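Local coordinates for protein O-methyltransferase (Burkholderia thailandensis, PDB 3MCZ) that probably transfers methyl groups from S-adenosylmethionine to hydroxyl groups of its substrate, working as a dimer, at residues Ser24-Asp27 / Leu28-Ser32; Gly67-Glu70 / Gly71-Ala74; Ile114-His117 / Gln118-Trp122; Ala195-Leu198 / Arg199-Gln203. All coordinates share one frame; numbering follows the deposited sequence.

Interaction 1: Ser24-Asp27 / Leu28-Ser32; sequences SVVD and LVKLS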
loop_
_atom_site.group_PDB
_atom_site.type_symbol
_atom_site.label_atom_id
_atom_site.label_comp_id
_atom_site.label_asym_id
_atom_site.label_seq_id
_atom_site.Cartn_x
_atom_site.Cartn_y
_atom_site.Cartn_z
ATOM N N SER A 24 -9.772 -8.814 12.066
ATOM C CA SER A 24 -8.992 -10.040 12.256
ATOM C C SER A 24 -7.518 -9.672 12.142
ATOM O O SER A 24 -7.172 -8.707 11.431
ATOM C CB SER A 24 -9.340 -11.072 11.183
ATOM O OG SER A 24 -8.861 -10.648 9.893
ATOM N N VAL A 25 -6.664 -10.461 12.794
ATOM C CA VAL A 25 -5.227 -10.255 12.729
ATOM C C VAL A 25 -4.687 -10.490 11.317
ATOM O O VAL A 25 -3.754 -9.801 10.897
ATOM C CB VAL A 25 -4.435 -11.082 13.768
ATOM C CG1 VAL A 25 -4.484 -12.592 13.480
ATOM C CG2 VAL A 25 -2.971 -10.612 13.825
ATOM N N VAL A 26 -5.297 -11.422 10.580
ATOM C CA VAL A 26 -4.926 -11.621 9.167
ATOM C C VAL A 26 -5.087 -10.293 8.377
ATOM O O VAL A 26 -4.187 -9.862 7.650
ATOM C CB VAL A 26 -5.743 -12.764 8.516
ATOM C CG1 VAL A 26 -5.463 -12.843 7.018
ATOM C CG2 VAL A 26 -5.405 -14.112 9.187
ATOM N N ASP A 27 -6.231 -9.640 8.557
ATOM C CA ASP A 27 -6.519 -8.400 7.839
ATOM C C ASP A 27 -5.536 -7.298 8.280
ATOM O O ASP A 27 -5.084 -6.488 7.472
ATOM C CB ASP A 27 -8.013 -8.019 7.983
ATOM C CG ASP A 27 -8.939 -8.913 7.102
ATOM O OD1 ASP A 27 -8.418 -9.814 6.408
ATOM O OD2 ASP A 27 -10.189 -8.723 7.069
ATOM N N LEU A 28 -5.131 -7.333 9.541
ATOM C CA LEU A 28 -4.135 -6.401 10.065
ATOM C C LEU A 28 -2.737 -6.549 9.432
ATOM O O LEU A 28 -2.138 -5.554 8.962
ATOM C CB LEU A 28 -4.065 -6.606 11.568
ATOM C CG LEU A 28 -3.534 -5.598 12.538
ATOM C CD1 LEU A 28 -4.186 -4.172 12.323
ATOM C CD2 LEU A 28 -3.781 -6.139 13.960
ATOM N N VAL A 29 -2.230 -7.784 9.366
ATOM C CA VAL A 29 -0.942 -8.028 8.692
ATOM C C VAL A 29 -1.033 -7.703 7.195
ATOM O O VAL A 29 -0.084 -7.177 6.627
ATOM C CB VAL A 29 -0.437 -9.486 8.935
ATOM C CG1 VAL A 29 0.823 -9.832 8.088
ATOM C CG2 VAL A 29 -0.152 -9.667 10.422
ATOM N N LYS A 30 -2.158 -8.024 6.562
ATOM C CA LYS A 30 -2.359 -7.716 5.140
ATOM C C LYS A 30 -2.313 -6.211 4.908
ATOM O O LYS A 30 -1.643 -5.742 3.995
ATOM C CB LYS A 30 -3.683 -8.277 4.608
ATOM C CG LYS A 30 -3.644 -9.795 4.343
ATOM C CD LYS A 30 -5.038 -10.406 4.001
ATOM C CE LYS A 30 -5.838 -9.559 3.016
ATOM N NZ LYS A 30 -5.032 -9.143 1.819
ATOM N N LEU A 31 -2.963 -5.459 5.790
ATOM C CA LEU A 31 -2.969 -4.003 5.674
ATOM C C LEU A 31 -1.569 -3.404 5.794
ATOM O O LEU A 31 -1.217 -2.529 5.029
ATOM C CB LEU A 31 -3.909 -3.391 6.669
ATOM C CG LEU A 31 -4.110 -1.872 6.497
ATOM C CD1 LEU A 31 -5.490 -1.590 5.919
ATOM C CD2 LEU A 31 -3.988 -1.214 7.827
ATOM N N SER A 32 -0.782 -3.891 6.747
ATOM C CA SER A 32 0.582 -3.441 6.950
ATOM C C SER A 32 1.493 -3.779 5.769
ATOM O O SER A 32 2.501 -3.105 5.542
ATOM C CB SER A 32 1.125 -4.076 8.250
ATOM O OG SER A 32 2.428 -3.641 8.542
#
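Val29 N donates to Val25 O at 3.0 Å, one of four backbone hydrogen bonds that wind up the start of helix 25-33, and the N-H points almost straight at the oxygen, at 168°. The same i to i+4 pattern ties Leu28 N to Ser24 O at 3.1 Å, Lys30 N to Val26 O at 2.9 Å and Leu31 N to Asp27 O at 2.9 Å.

A capping bond precedes this ladder. Ser24 sits at the N-cap, and its OG accepts from Asp27 N over 3.1 Å, so an amide of the first turn that has no earlier helical carbonyl to use is satisfied by a side chain. With OG set between the backbone N and the carbonyl carbon (chi1 69°), the hydroxyl reaches that amide.

The remaining contacts are side-chain packing. Lys30 turns its CG in beside the backbone, 3.4 Å from Val26 O, and its CD then lies 3.9 Å from Val26 CG1. Two further bends in the chain carry the amine off. Asp27 and Lys30 run side by side in the same direction, but Asp27 OD1 and Lys30 NZ stay 5.7 Å apart, so any attraction between them is probably general electrostatics and not a salt bridge.

Asp27 and Leu28 also rest on Leu22 of the preceding loop. Much of the rest of the surroundings belongs to the second subunit: Val25 packs on its Tyr102 and Leu28 on its Leu85, while Ser32 forms hydrogen bonds to its helices 112-119 and 35-46, as suits a dimerisation region.

Interaction 2: Gly67-Glu70 / Gly71-Ala74; sequences GMVE and GKAA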
loop_
_atom_site.group_PDB
_atom_site.type_symbol
_atom_site.label_atom_id
_atom_site.label_comp_id
_atom_site.label_asym_id
_atom_site.label_seq_id
_atom_site.Cartn_x
_atom_site.Cartn_y
_atom_site.Cartn_z
ATOM N N GLY A 67 17.386 -3.566 -20.296
ATOM C CA GLY A 67 18.654 -3.833 -19.626
ATOM C C GLY A 67 18.512 -4.528 -18.276
ATOM O O GLY A 67 19.270 -4.247 -17.336
HETATM N N MSE A 68 17.564 -5.456 -18.182
HETATM C CA MSE A 68 17.359 -6.218 -16.951
HETATM C C MSE A 68 18.062 -7.581 -17.009
HETATM O O MSE A 68 18.368 -8.093 -18.088
HETATM C CB MSE A 68 15.873 -6.482 -16.736
HETATM C CG MSE A 68 15.021 -5.249 -16.542
HETATM SE SE MSE A 68 13.178 -5.734 -16.591
HETATM C CE MSE A 68 12.376 -3.940 -16.427
ATOM N N VAL A 69 18.282 -8.164 -15.825
ATOM C CA VAL A 69 18.596 -9.566 -15.691
ATOM C C VAL A 69 17.363 -10.366 -16.130
ATOM O O VAL A 69 16.246 -10.169 -15.607
ATOM C CB VAL A 69 18.935 -9.911 -14.233
ATOM C CG1 VAL A 69 19.100 -11.444 -14.053
ATOM C CG2 VAL A 69 20.184 -9.091 -13.767
ATOM N N GLU A 70 17.565 -11.277 -17.083
ATOM C CA GLU A 70 16.463 -12.036 -17.651
ATOM C C GLU A 70 15.641 -12.761 -16.586
ATOM O O GLU A 70 14.410 -12.692 -16.586
ATOM C CB GLU A 70 16.959 -13.023 -18.706
ATOM C CG GLU A 70 15.837 -13.821 -19.315
ATOM C CD GLU A 70 16.280 -14.720 -20.464
ATOM O OE1 GLU A 70 17.400 -14.554 -21.019
ATOM O OE2 GLU A 70 15.475 -15.596 -20.813
ATOM N N GLY A 71 16.313 -13.438 -15.674
ATOM C CA GLY A 71 15.632 -14.185 -14.629
ATOM C C GLY A 71 14.751 -13.316 -13.746
ATOM O O GLY A 71 13.646 -13.717 -13.346
ATOM N N LYS A 72 15.231 -12.115 -13.451
ATOM C CA LYS A 72 14.475 -11.147 -12.646
ATOM C C LYS A 72 13.317 -10.534 -13.416
ATOM O O LYS A 72 12.221 -10.385 -12.866
ATOM C CB LYS A 72 15.419 -10.078 -12.089
ATOM C CG LYS A 72 16.543 -10.659 -11.207
ATOM C CD LYS A 72 17.153 -9.545 -10.361
ATOM C CE LYS A 72 18.383 -9.982 -9.599
ATOM N NZ LYS A 72 18.783 -8.855 -8.689
ATOM N N ALA A 73 13.512 -10.257 -14.704
ATOM C CA ALA A 73 12.416 -9.765 -15.533
ATOM C C ALA A 73 11.300 -10.786 -15.562
ATOM O O ALA A 73 10.130 -10.405 -15.499
ATOM C CB ALA A 73 12.875 -9.413 -16.963
ATOM N N ALA A 74 11.663 -12.071 -15.659
ATOM C CA ALA A 74 10.680 -13.170 -15.617
ATOM C C ALA A 74 9.871 -13.154 -14.328
ATOM O O ALA A 74 8.678 -13.291 -14.369
ATOM C CB ALA A 74 11.367 -14.539 -15.807
#
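Val69 is the N-cap of helix 70-82, and its O takes Ala73 N at 2.9 Å with an N-H...O angle of 163°, followed by Ala74 N to Glu70 O at 3.0 Å. Just upstream, Gly67 follows helix 59-66 with a positive phi of 68°, and helix 70-82 begins three residues later.

Among the side chains, Met68, a selenomethionine in this crystal, stretches out fully beyond CG and lays its SE 3.7 Å from Ala73 CB. That methyl carbon, Ala73 CB, also lies 3.6 Å from Glu70 O of its own helix turn. Val69 holds CG1 trans to its own nitrogen (chi1 173°), which brings it within 3.9 Å of Lys72 CG. Lys72 CB in turn sits 3.6 Å from Val69 O, and the rest of the lysine runs on extended, well past the valine.

The lysine's amine ends on the second subunit, where Lys72 NZ is gripped by Ser134 O, Ile131 O and Asn312 OD1; Met68 and Val69 pack on Leu132 and Ser134 of that subunit. Within the chain, Glu70, Ala73 and Ala74 lie against Ala60, Ala63 and Pro59 of helix 59-66. The two helices thus pack against each other, with the hairpin of strands 86-89 and 92-95 following helix 70-82, consistent with a winged helix-turn-helix.

Interaction 3: Ile114-His117 / Gln118-Trp122; sequences IVEH and QYLQW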
loop_
_atom_site.group_PDB
_atom_site.type_symbol
_atom_site.label_atom_id
_atom_site.label_comp_id
_atom_site.label_asym_id
_atom_site.label_seq_id
_atom_site.Cartn_x
_atom_site.Cartn_y
_atom_site.Cartn_z
ATOM N N ILE A 114 -2.659 9.946 -12.693
ATOM C CA ILE A 114 -3.186 9.545 -11.403
ATOM C C ILE A 114 -2.136 8.693 -10.686
ATOM O O ILE A 114 -1.806 8.951 -9.519
ATOM C CB ILE A 114 -4.518 8.717 -11.564
ATOM C CG1 ILE A 114 -5.641 9.578 -12.179
ATOM C CG2 ILE A 114 -4.977 8.082 -10.198
ATOM C CD1 ILE A 114 -6.908 8.782 -12.578
ATOM N N VAL A 115 -1.610 7.672 -11.380
ATOM C CA VAL A 115 -0.603 6.787 -10.793
ATOM C C VAL A 115 0.650 7.563 -10.366
ATOM O O VAL A 115 1.151 7.390 -9.250
ATOM C CB VAL A 115 -0.255 5.602 -11.735
ATOM C CG1 VAL A 115 0.906 4.810 -11.179
ATOM C CG2 VAL A 115 -1.485 4.738 -11.911
ATOM N N GLU A 116 1.072 8.493 -11.214
ATOM C CA GLU A 116 2.264 9.299 -10.961
ATOM C C GLU A 116 2.070 10.225 -9.768
ATOM O O GLU A 116 2.970 10.376 -8.932
ATOM C CB GLU A 116 2.587 10.142 -12.178
ATOM C CG GLU A 116 3.773 11.055 -11.958
ATOM C CD GLU A 116 4.186 11.769 -13.226
ATOM O OE1 GLU A 116 3.350 11.938 -14.132
ATOM O OE2 GLU A 116 5.365 12.129 -13.316
ATOM N N HIS A 117 0.886 10.819 -9.679
ATOM C CA HIS A 117 0.569 11.683 -8.561
ATOM C C HIS A 117 0.664 10.849 -7.266
ATOM O O HIS A 117 1.206 11.294 -6.252
ATOM C CB HIS A 117 -0.845 12.264 -8.677
ATOM C CG HIS A 117 -1.280 12.955 -7.426
ATOM N ND1 HIS A 117 -0.586 14.028 -6.904
ATOM C CD2 HIS A 117 -2.298 12.702 -6.563
ATOM C CE1 HIS A 117 -1.162 14.409 -5.774
ATOM N NE2 HIS A 117 -2.214 13.633 -5.554
ATOM N N GLN A 118 0.108 9.646 -7.312
ATOM C CA GLN A 118 0.132 8.752 -6.151
ATOM C C GLN A 118 1.560 8.298 -5.795
ATOM O O GLN A 118 1.960 8.377 -4.645
ATOM C CB GLN A 118 -0.795 7.579 -6.364
ATOM C CG GLN A 118 -2.291 7.960 -6.372
ATOM C CD GLN A 118 -3.177 6.876 -6.947
ATOM O OE1 GLN A 118 -2.770 6.137 -7.854
ATOM N NE2 GLN A 118 -4.421 6.811 -6.471
ATOM N N TYR A 119 2.346 7.831 -6.746
ATOM C CA TYR A 119 3.692 7.411 -6.353
ATOM C C TYR A 119 4.600 8.528 -5.929
ATOM O O TYR A 119 5.508 8.318 -5.146
ATOM C CB TYR A 119 4.350 6.469 -7.340
ATOM C CG TYR A 119 4.787 6.943 -8.672
ATOM C CD1 TYR A 119 5.807 7.866 -8.820
ATOM C CD2 TYR A 119 4.268 6.335 -9.826
ATOM C CE1 TYR A 119 6.237 8.229 -10.077
ATOM C CE2 TYR A 119 4.697 6.697 -11.091
ATOM C CZ TYR A 119 5.673 7.647 -11.210
ATOM O OH TYR A 119 6.101 8.016 -12.477
ATOM N N LEU A 120 4.316 9.744 -6.380
ATOM C CA LEU A 120 5.092 10.898 -5.905
ATOM C C LEU A 120 4.863 11.254 -4.414
ATOM O O LEU A 120 5.614 12.085 -3.862
ATOM C CB LEU A 120 4.810 12.121 -6.806
ATOM C CG LEU A 120 5.417 11.988 -8.220
ATOM C CD1 LEU A 120 4.999 13.163 -9.136
ATOM C CD2 LEU A 120 6.967 11.860 -8.103
ATOM N N GLN A 121 3.848 10.669 -3.761
ATOM C CA GLN A 121 3.658 10.916 -2.315
ATOM C C GLN A 121 4.255 9.813 -1.427
ATOM O O GLN A 121 4.108 9.855 -0.200
ATOM C CB GLN A 121 2.166 11.111 -1.951
ATOM C CG GLN A 121 1.341 11.897 -2.967
ATOM C CD GLN A 121 2.019 13.182 -3.431
ATOM O OE1 GLN A 121 2.609 13.910 -2.630
ATOM N NE2 GLN A 121 1.928 13.469 -4.737
ATOM N N TRP A 122 4.970 8.857 -2.032
ATOM C CA TRP A 122 5.458 7.689 -1.300
ATOM C C TRP A 122 6.294 8.032 -0.078
ATOM O O TRP A 122 6.165 7.415 0.987
ATOM C CB TRP A 122 6.315 6.824 -2.220
ATOM C CG TRP A 122 6.698 5.472 -1.664
ATOM C CD1 TRP A 122 7.868 5.123 -1.053
ATOM C CD2 TRP A 122 5.921 4.279 -1.750
ATOM N NE1 TRP A 122 7.850 3.792 -0.734
ATOM C CE2 TRP A 122 6.675 3.245 -1.149
ATOM C CE3 TRP A 122 4.684 3.974 -2.304
ATOM C CZ2 TRP A 122 6.219 1.940 -1.077
ATOM C CZ3 TRP A 122 4.213 2.657 -2.202
ATOM C CH2 TRP A 122 4.986 1.668 -1.608
HETATM O O HOH W 1 1.635 15.259 -7.248
#
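Glu116 sets its CA over one face of the Tyr119 ring, 3.7 Å from the centroid and 18° off the normal, a CH-pi contact. The ring folds back there because chi1 of 70° places CG between the backbone N and the carbonyl carbon. Val115 CG1 touches Tyr119 CD2 at 3.9 Å. Beyond Tyr119, the Leu120 side chain runs alongside that of Glu116, with Leu120 CD1 3.7 Å from Glu116 CG.

At the next residue, His117 O takes a side-chain donor: Gln121 NE2 reaches it at 2.7 Å and 154°, in the carbonyl plane. A bend at chi2 curls the amide back to make this bond. A water in the plane of the imidazole, 2.6 Å from His117 ND1, also accepts weakly from Gln121 NE2, joining the two side chains.

Further out, Arg151 forms a salt bridge with Glu116 and a weak hydrogen bond to Tyr119 OH, while Phe156 meets the His117 ring. Gln118 OE1 bonds Ser32 OG of the second subunit, and Trp122 stacks on Trp122 of that subunit. Helix 112-119 thus leads through a type I turn, Tyr119 to Trp122, into an interface where Trp122 meets its own counterpart, as suits the intertwined dimers of this methyltransferase family.

Interaction 4: Ala195-Leu198 / Arg199-Gln203; sequences AQVL and RRHPQ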
loop_
_atom_site.group_PDB
_atom_site.type_symbol
_atom_site.label_atom_id
_atom_site.label_comp_id
_atom_site.label_asym_id
_atom_site.label_seq_id
_atom_site.Cartn_x
_atom_site.Cartn_y
_atom_site.Cartn_z
ATOM N N ALA A 195 -15.623 25.020 -17.585
ATOM C CA ALA A 195 -15.553 24.823 -19.008
ATOM C C ALA A 195 -16.709 23.954 -19.499
ATOM O O ALA A 195 -17.335 24.264 -20.515
ATOM C CB ALA A 195 -14.188 24.201 -19.401
ATOM N N GLN A 196 -17.004 22.864 -18.789
ATOM C CA GLN A 196 -18.047 21.955 -19.230
ATOM C C GLN A 196 -19.419 22.604 -19.076
ATOM O O GLN A 196 -20.310 22.367 -19.886
ATOM C CB GLN A 196 -17.982 20.634 -18.465
ATOM C CG GLN A 196 -16.936 19.682 -18.998
ATOM C CD GLN A 196 -17.522 18.669 -19.955
ATOM O OE1 GLN A 196 -17.694 17.499 -19.607
ATOM N NE2 GLN A 196 -17.849 19.110 -21.159
ATOM N N VAL A 197 -19.574 23.408 -18.035
ATOM C CA VAL A 197 -20.802 24.165 -17.791
ATOM C C VAL A 197 -20.997 25.161 -18.958
ATOM O O VAL A 197 -22.059 25.208 -19.538
ATOM C CB VAL A 197 -20.753 24.930 -16.437
ATOM C CG1 VAL A 197 -21.922 25.926 -16.331
ATOM C CG2 VAL A 197 -20.802 23.930 -15.213
ATOM N N LEU A 198 -19.959 25.918 -19.321
ATOM C CA LEU A 198 -20.089 26.889 -20.424
ATOM C C LEU A 198 -20.384 26.208 -21.771
ATOM O O LEU A 198 -21.152 26.735 -22.562
ATOM C CB LEU A 198 -18.864 27.807 -20.505
ATOM C CG LEU A 198 -18.929 29.133 -19.707
ATOM C CD1 LEU A 198 -19.555 28.930 -18.323
ATOM C CD2 LEU A 198 -17.554 29.821 -19.610
ATOM N N ARG A 199 -19.827 25.028 -22.016
ATOM C CA ARG A 199 -20.023 24.334 -23.295
ATOM C C ARG A 199 -21.479 24.025 -23.527
ATOM O O ARG A 199 -21.999 24.184 -24.630
ATOM C CB ARG A 199 -19.266 23.009 -23.317
ATOM C CG ARG A 199 -17.766 23.152 -23.592
ATOM C CD ARG A 199 -17.320 22.318 -24.798
ATOM N NE ARG A 199 -16.658 21.074 -24.389
ATOM C CZ ARG A 199 -17.262 19.895 -24.211
ATOM N NH1 ARG A 199 -16.528 18.849 -23.836
ATOM N NH2 ARG A 199 -18.580 19.739 -24.415
ATOM N N ARG A 200 -22.126 23.626 -22.438
ATOM C CA ARG A 200 -23.490 23.166 -22.444
ATOM C C ARG A 200 -24.505 24.326 -22.440
ATOM O O ARG A 200 -25.663 24.150 -22.820
ATOM C CB ARG A 200 -23.662 22.286 -21.201
ATOM C CG ARG A 200 -25.046 22.111 -20.776
ATOM C CD ARG A 200 -25.334 20.739 -20.314
ATOM N NE ARG A 200 -26.728 20.385 -20.564
ATOM C CZ ARG A 200 -27.298 19.289 -20.064
ATOM N NH1 ARG A 200 -28.582 19.034 -20.329
ATOM N NH2 ARG A 200 -26.586 18.443 -19.308
ATOM N N HIS A 201 -24.064 25.487 -21.980
ATOM C CA HIS A 201 -24.931 26.640 -21.754
ATOM C C HIS A 201 -24.356 27.867 -22.454
ATOM O O HIS A 201 -23.628 28.654 -21.844
ATOM C CB HIS A 201 -25.077 26.894 -20.240
ATOM C CG HIS A 201 -25.755 25.778 -19.493
ATOM N ND1 HIS A 201 -27.121 25.574 -19.515
ATOM C CD2 HIS A 201 -25.243 24.793 -18.716
ATOM C CE1 HIS A 201 -27.418 24.527 -18.761
ATOM N NE2 HIS A 201 -26.299 24.032 -18.277
ATOM N N PRO A 202 -24.680 28.054 -23.756
ATOM C CA PRO A 202 -23.995 29.070 -24.570
ATOM C C PRO A 202 -24.206 30.510 -24.116
ATOM O O PRO A 202 -23.443 31.391 -24.515
ATOM C CB PRO A 202 -24.598 28.859 -25.967
ATOM C CG PRO A 202 -25.194 27.550 -25.943
ATOM C CD PRO A 202 -25.597 27.239 -24.560
ATOM N N GLN A 203 -25.244 30.758 -23.315
ATOM C CA GLN A 203 -25.500 32.092 -22.790
ATOM C C GLN A 203 -24.573 32.512 -21.657
ATOM O O GLN A 203 -24.617 33.671 -21.215
ATOM C CB GLN A 203 -26.957 32.209 -22.313
ATOM C CG GLN A 203 -27.253 31.691 -20.910
ATOM C CD GLN A 203 -27.290 30.185 -20.740
ATOM O OE1 GLN A 203 -27.126 29.381 -21.685
ATOM N NE2 GLN A 203 -27.547 29.781 -19.499
#
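Arg199 and Gln196 run side by side along the last turns of helix 192-200, and with Leu198 they make up most of this contact. Arg199 N donates to Ala195 O at 3.0 Å, and its CG folds in to 3.3 Å from that same oxygen. Bends at chi2 and chi3 then carry the guanidinium back alongside Gln196. In one of the two modelled conformers of Gln196, its NE2 lies over the guanidinium face, 3.2 Å from Arg199 CZ, with the two planes 58° apart. Both groups are donors there, and with the glutamine split between conformers the detail is doubtful. Its OE1 has a definite partner in Gln165 on helix 150-172.

Leu198 counts mainly through its backbone. Its O accepts His201 N at 3.2 Å, an i to i+3 bond reached from well above the carbonyl plane, with a C=O...N angle of only 107°. The regular ladder is fading at this point: Arg200 N bonds weakly to Gln196 O at 3.4 Å, and His201 N also makes a weak bond to Val197 O at 3.2 Å. His201 brings its ring edge to that oxygen too, CD2 being 3.3 Å from Val197 O, while its NE2 bonds Ser172 O.

The helix therefore ends with i+4 bonds giving way to i+3 bonds on the way to strand 205-210 of a beta-alpha-beta unit. Carbonyls at this C-terminal end would be expected to attract donors and positive charge. Consistent with this, Leu198 O takes a hydrogen bond from Arg230 NH2 as well as from His201 N.

How the interactions relate
Interactions 1, 2 and 3 all touch the second subunit, whereas interaction 4 meets no other chain. Within one chain, interactions 1 and 3 come no nearer than about 9 Å between nearest atoms, yet the dimer joins them directly, Ser32 of one subunit bonding Gln118 of the other. Interaction 2 stands about 14 Å from interaction 3 by nearest atoms. Interaction 4 lies apart in the Rossmann-like methyltransferase domain, its centre 48 Å from that of interaction 1 and 52 Å from that of interaction 2. Its helix follows the glycine-rich loop after strand 182-186, which in this family usually binds S-adenosylmethionine, so of the four contacts it is the one on the helix right after the probable cofactor-binding loop.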